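Local coordinates for galactose-1-phosphate uridylyltransferase (Pyrobaculum aerophilum str. IM2, PDB 6K9Z), which probably transfers a uridylyl group between UDP-glucose and galactose 1-phosphate as part of carbohydrate metabolism, and binds zinc, at residues E2-P7 against E61-D66; A198-E203 against K280-A285. The protein carries 1 engineered substitution. All coordinates share one frame; numbering follows the deposited sequence.

Interaction 1 of 2, residues E2-P7 against E61-D66; sequences EIRKDP and EPTAED
The flat carboxylate of E2 is met from above its plane by T63 N, and it lies with its carbon CD at the in-plane edge of the R4 guanidinium. T63 N donates to E2 OE1 over 2.9 Å, 51° out of the carboxylate plane, in a nearly straight bond. T63 OG1 donates to E2 OE1 as well, at a modelled 2.5 Å that is doubtfully short. Both donors can use one acceptor because OG1 stands beside its own backbone N (chi1 -44°), which makes threonine well suited here. R4 grips E2 OE2 side-on with NE at 2.9 Å and NH2 at 3.1 Å. Both nitrogens come to the same face of the carboxylate, NE 37° out of its plane. T63 CB lies obliquely off the R4 guanidinium, 4.1 Å from NH2. Nearer the backbone, E2 CB packs against P62 CB at 3.5 Å, and the P62 ring continues onto V70 and P72. With an alanine here in place of E2, R4 would probably lose this carboxylate and T63 N and OG1 their shared acceptor, so that the loop could drift. R4 NH1 forms a salt bridge with E299 of the second subunit. The arrangement is a cross-link from the middle strand of a small antiparallel sheet, 12-15, 2-5 and 70-71, to the loop that leads into strand 70-71, at the dimer interface.

Interaction 2 of 2, residues A198-E203 against K280-A285; sequences AKWPHE and KHAAGA
P201 and K280 meet through aliphatic carbon: the ring carbon P201 CG presses on K280 CB at 3.6 Å and lies 3.9 Å from K280 CG. The two side chains cross at a slant, a lysine stem serving here as apolar packing. W200, just before P201, reaches A282, two residues past K280, with the far corner of its indole, CH2 standing 4.0 Å from the methyl A282 CB. The small methyl of alanine fits against that corner of the ring. The K280 chain sets out with CG anti to the backbone N (chi1 170°), then bends at chi2 and again at chi4, which brings NZ round toward the turn before W200. There a water lies 2.9 Å from K280 NZ, accepting from it, and bridges to K199 O. The T293 carbonyl adds a weak bond to the same ammonium. Around this shell is the half-barrel of the HIT clan: 198-203 enters strand 202-208 of its long antiparallel sheet, whereas 280-285 runs from beside M272 into helix 284-289. The turn at 199-200 is fixed by E203, whose one oxygen OE1 takes K199 N at 2.7 Å on the syn side and W200 N at 3.0 Å nearly end-on to the C-O bond, while OE2 is held by H205. Glutamate has the length to reach back to these two amides. K199 CB also covers one face of the indole, toward its rim, and the rings of Y270 and F292 meet it too, so a large aromatic is well placed here. Further out, E286 accepts the N-H of A283, the N-cap, and so anchors the start of the helix. The W200 side chain is about 7 Å from that of E268, an iron ligand, and the K280 side chain about 6 Å from bound UDP.

Overall arrangement
Interaction 1 is the more peripheral of the two, partly buried about 27 Å from the centre of the chain, whereas interaction 2 is buried, about 16 Å from it. Their chemistry follows this: charged and hydroxyl groups tie a loop to the small N-terminal sheet in the first, while in the second packing of rings, a methyl and a lysine stem, helped by one water, joins the loop leading into strand 202-208 to the loop leading into helix 284-289. They share no element within a chain, and their centres lie 30 Å apart. Both touch the second subunit, and a salt bridge from D6 to K199 of the second subunit links their segments.

Interaction 1 of 2, residues E2-P7 against E61-D66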
loop_
_atom_site.group_PDB
_atom_site.type_symbol
_atom_site.label_atom_id
_atom_site.label_comp_id
_atom_site.label_asym_id
_atom_site.label_seq_id
_atom_site.Cartn_x
_atom_site.Cartn_y
_atom_site.Cartn_z
ATOM N N GLU A 2 -4.264 12.242 -17.035
ATOM C CA GLU A 2 -3.858 11.023 -17.781
ATOM C C GLU A 2 -3.484 9.895 -16.814
ATOM O O GLU A 2 -3.443 10.129 -15.595
ATOM C CB GLU A 2 -2.647 11.329 -18.657
ATOM C CG GLU A 2 -1.395 11.621 -17.854
ATOM C CD GLU A 2 -1.105 13.099 -17.678
ATOM O OE1 GLU A 2 -1.476 13.876 -18.568
ATOM O OE2 GLU A 2 -0.514 13.462 -16.649
ATOM N N ILE A 3 -3.255 8.701 -17.357
ATOM C CA ILE A 3 -2.783 7.567 -16.513
ATOM C C ILE A 3 -1.293 7.371 -16.805
ATOM O O ILE A 3 -0.964 6.999 -17.946
ATOM C CB ILE A 3 -3.593 6.282 -16.776
ATOM C CG1 ILE A 3 -5.070 6.460 -16.422
ATOM C CG2 ILE A 3 -2.976 5.106 -16.034
ATOM C CD1 ILE A 3 -5.913 5.227 -16.647
ATOM N N ARG A 4 -0.432 7.679 -15.830
ATOM C CA ARG A 4 1.018 7.467 -15.998
ATOM C C ARG A 4 1.395 6.080 -15.512
ATOM O O ARG A 4 0.694 5.498 -14.666
ATOM C CB ARG A 4 1.790 8.598 -15.300
ATOM C CG ARG A 4 1.383 9.997 -15.716
ATOM C CD ARG A 4 2.302 11.025 -15.111
ATOM N NE ARG A 4 1.926 12.340 -15.512
ATOM C CZ ARG A 4 2.631 13.433 -15.282
ATOM N NH1 ARG A 4 3.811 13.360 -14.676
ATOM N NH2 ARG A 4 2.175 14.602 -15.682
ATOM N N LYS A 5 2.500 5.537 -16.025
ATOM C CA LYS A 5 2.952 4.191 -15.628
ATOM C C LYS A 5 4.357 4.280 -15.043
ATOM O O LYS A 5 5.222 4.944 -15.610
ATOM C CB LYS A 5 2.856 3.229 -16.802
ATOM C CG LYS A 5 3.206 1.811 -16.490
ATOM C CD LYS A 5 2.918 0.974 -17.699
ATOM C CE LYS A 5 3.527 -0.392 -17.624
ATOM N NZ LYS A 5 3.027 -1.204 -18.746
ATOM N N ASP A 6 4.515 3.658 -13.882
ATOM C CA ASP A 6 5.839 3.527 -13.215
ATOM C C ASP A 6 6.661 2.540 -14.040
ATOM O O ASP A 6 6.270 1.400 -14.224
ATOM C CB ASP A 6 5.652 3.106 -11.757
ATOM C CG ASP A 6 6.944 2.992 -10.979
ATOM O OD1 ASP A 6 7.918 2.482 -11.553
ATOM O OD2 ASP A 6 6.939 3.450 -9.807
ATOM N N PRO A 7 7.799 2.946 -14.607
ATOM C CA PRO A 7 8.536 2.044 -15.494
ATOM C C PRO A 7 9.351 0.982 -14.738
ATOM O O PRO A 7 9.857 0.088 -15.368
ATOM C CB PRO A 7 9.393 3.023 -16.270
ATOM C CG PRO A 7 9.717 4.104 -15.246
ATOM C CD PRO A 7 8.413 4.273 -14.479
ATOM N N GLU A 61 -5.904 14.577 -24.335
ATOM C CA GLU A 61 -4.612 14.029 -24.809
ATOM C C GLU A 61 -3.679 13.921 -23.598
ATOM O O GLU A 61 -3.523 14.865 -22.820
ATOM C CB GLU A 61 -4.063 14.886 -25.953
ATOM C CG GLU A 61 -2.661 14.487 -26.383
ATOM C CD GLU A 61 -2.111 15.281 -27.559
ATOM O OE1 GLU A 61 -2.897 15.580 -28.495
ATOM O OE2 GLU A 61 -0.895 15.613 -27.537
ATOM N N PRO A 62 -3.090 12.737 -23.337
ATOM C CA PRO A 62 -2.176 12.606 -22.202
ATOM C C PRO A 62 -0.839 13.350 -22.350
ATOM O O PRO A 62 -0.369 13.544 -23.454
ATOM C CB PRO A 62 -2.005 11.085 -22.050
ATOM C CG PRO A 62 -2.408 10.471 -23.366
ATOM C CD PRO A 62 -3.331 11.465 -24.039
ATOM N N THR A 63 -0.301 13.817 -21.223
ATOM C CA THR A 63 1.058 14.427 -21.113
ATOM C C THR A 63 2.104 13.378 -21.498
ATOM O O THR A 63 2.209 12.417 -20.747
ATOM C CB THR A 63 1.302 14.966 -19.701
ATOM O OG1 THR A 63 0.117 15.660 -19.290
ATOM C CG2 THR A 63 2.507 15.881 -19.608
ATOM N N ALA A 64 2.894 13.640 -22.540
ATOM C CA ALA A 64 3.890 12.663 -23.028
ATOM C C ALA A 64 5.326 13.093 -22.696
ATOM O O ALA A 64 5.664 14.270 -22.906
ATOM C CB ALA A 64 3.712 12.476 -24.514
ATOM N N GLU A 65 6.110 12.152 -22.161
ATOM C CA GLU A 65 7.561 12.321 -21.863
ATOM C C GLU A 65 8.280 11.141 -22.530
ATOM O O GLU A 65 7.736 10.027 -22.489
ATOM C CB GLU A 65 7.842 12.534 -20.373
ATOM C CG GLU A 65 8.869 13.626 -20.129
ATOM C CD GLU A 65 8.976 14.164 -18.711
ATOM O OE1 GLU A 65 8.084 14.922 -18.300
ATOM O OE2 GLU A 65 9.965 13.836 -18.031
ATOM N N ASP A 66 9.500 11.356 -23.022
ATOM C CA ASP A 66 10.192 10.371 -23.900
ATOM C C ASP A 66 10.382 8.975 -23.289
ATOM O O ASP A 66 10.078 8.000 -23.997
ATOM C CB ASP A 66 11.564 10.910 -24.309
ATOM C CG ASP A 66 12.425 11.287 -23.115
ATOM O OD1 ASP A 66 11.849 11.701 -22.089
ATOM O OD2 ASP A 66 13.659 11.153 -23.212
#

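Interaction 2 of 2, residues A198-E203 against K280-A285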
loop_
_atom_site.group_PDB
_atom_site.type_symbol
_atom_site.label_atom_id
_atom_site.label_comp_id
_atom_site.label_asym_id
_atom_site.label_seq_id
_atom_site.Cartn_x
_atom_site.Cartn_y
_atom_site.Cartn_z
ATOM N N ALA A 198 -2.655 -13.598 5.137
ATOM C CA ALA A 198 -3.182 -12.300 5.629
ATOM C C ALA A 198 -2.004 -11.333 5.884
ATOM O O ALA A 198 -0.942 -11.771 6.387
ATOM C CB ALA A 198 -3.974 -12.493 6.902
ATOM N N LYS A 199 -2.220 -10.054 5.550
ATOM C CA LYS A 199 -1.231 -8.947 5.697
ATOM C C LYS A 199 -1.727 -7.852 6.633
ATOM O O LYS A 199 -0.894 -7.051 7.165
ATOM C CB LYS A 199 -1.057 -8.223 4.367
ATOM C CG LYS A 199 -0.388 -9.012 3.300
ATOM C CD LYS A 199 -0.644 -8.407 1.937
ATOM C CE LYS A 199 -0.434 -9.485 0.905
ATOM N NZ LYS A 199 -1.289 -10.671 1.178
ATOM N N TRP A 200 -3.030 -7.711 6.753
ATOM C CA TRP A 200 -3.657 -6.627 7.541
ATOM C C TRP A 200 -4.190 -7.192 8.863
ATOM O O TRP A 200 -4.383 -8.404 9.001
ATOM C CB TRP A 200 -4.687 -5.889 6.659
ATOM C CG TRP A 200 -4.046 -5.379 5.407
ATOM C CD1 TRP A 200 -4.164 -5.886 4.136
ATOM C CD2 TRP A 200 -3.092 -4.301 5.320
ATOM N NE1 TRP A 200 -3.361 -5.190 3.276
ATOM C CE2 TRP A 200 -2.719 -4.200 3.965
ATOM C CE3 TRP A 200 -2.550 -3.409 6.248
ATOM C CZ2 TRP A 200 -1.787 -3.271 3.529
ATOM C CZ3 TRP A 200 -1.637 -2.462 5.812
ATOM C CH2 TRP A 200 -1.240 -2.437 4.472
ATOM N N PRO A 201 -4.372 -6.346 9.895
ATOM C CA PRO A 201 -4.562 -6.814 11.275
ATOM C C PRO A 201 -5.842 -7.646 11.435
ATOM O O PRO A 201 -5.807 -8.560 12.223
ATOM C CB PRO A 201 -4.683 -5.540 12.113
ATOM C CG PRO A 201 -4.120 -4.448 11.252
ATOM C CD PRO A 201 -4.222 -4.880 9.823
ATOM N N HIS A 202 -6.916 -7.340 10.686
ATOM C CA HIS A 202 -8.112 -8.215 10.631
ATOM C C HIS A 202 -8.513 -8.454 9.190
ATOM O O HIS A 202 -9.467 -7.723 8.735
ATOM C CB HIS A 202 -9.287 -7.618 11.395
ATOM C CG HIS A 202 -9.081 -7.638 12.869
ATOM N ND1 HIS A 202 -8.407 -6.613 13.544
ATOM C CD2 HIS A 202 -9.410 -8.549 13.796
ATOM C CE1 HIS A 202 -8.384 -6.914 14.847
ATOM N NE2 HIS A 202 -8.995 -8.097 15.027
ATOM N N GLU A 203 -8.004 -9.494 8.547
ATOM C CA GLU A 203 -8.197 -9.637 7.088
ATOM C C GLU A 203 -9.069 -10.863 6.844
ATOM O O GLU A 203 -8.765 -11.922 7.377
ATOM C CB GLU A 203 -6.848 -9.693 6.375
ATOM C CG GLU A 203 -7.011 -9.895 4.862
ATOM C CD GLU A 203 -5.719 -9.627 4.098
ATOM O OE1 GLU A 203 -4.724 -9.255 4.758
ATOM O OE2 GLU A 203 -5.717 -9.858 2.862
ATOM N N LYS A 280 -3.768 0.754 12.422
ATOM C CA LYS A 280 -2.563 0.324 11.668
ATOM C C LYS A 280 -2.445 1.224 10.437
ATOM O O LYS A 280 -3.470 1.444 9.774
ATOM C CB LYS A 280 -2.672 -1.148 11.257
ATOM C CG LYS A 280 -1.612 -1.633 10.278
ATOM C CD LYS A 280 -0.274 -1.900 10.929
ATOM C CE LYS A 280 0.689 -2.660 10.043
ATOM N NZ LYS A 280 1.156 -3.911 10.684
ATOM N N HIS A 281 -1.248 1.751 10.181
ATOM C CA HIS A 281 -1.019 2.648 9.018
ATOM C C HIS A 281 -0.053 1.987 8.035
ATOM O O HIS A 281 0.953 1.434 8.491
ATOM C CB HIS A 281 -0.401 3.976 9.475
ATOM C CG HIS A 281 -1.304 4.846 10.282
ATOM N ND1 HIS A 281 -1.340 4.792 11.657
ATOM C CD2 HIS A 281 -2.177 5.808 9.919
ATOM C CE1 HIS A 281 -2.207 5.673 12.107
ATOM N NE2 HIS A 281 -2.735 6.307 11.060
ATOM N N ALA A 282 -0.374 2.008 6.742
ATOM C CA ALA A 282 0.591 1.474 5.760
ATOM C C ALA A 282 1.730 2.500 5.731
ATOM O O ALA A 282 1.441 3.679 5.469
ATOM C CB ALA A 282 -0.064 1.348 4.410
ATOM N N ALA A 283 2.970 2.074 5.986
ATOM C CA ALA A 283 4.084 3.050 6.039
ATOM C C ALA A 283 5.302 2.578 5.236
ATOM O O ALA A 283 5.124 2.085 4.112
ATOM C CB ALA A 283 4.432 3.380 7.468
ATOM N N GLY A 284 6.499 2.716 5.812
ATOM C CA GLY A 284 7.736 2.396 5.076
ATOM C C GLY A 284 7.829 0.951 4.617
ATOM O O GLY A 284 8.163 0.740 3.441
ATOM N N ALA A 285 7.507 -0.011 5.482
ATOM C CA ALA A 285 7.588 -1.431 5.055
ATOM C C ALA A 285 6.570 -1.701 3.947
ATOM O O ALA A 285 6.923 -2.278 2.853
ATOM C CB ALA A 285 7.409 -2.353 6.247
HETATM O O HOH W 1 -0.675 -5.615 9.258
#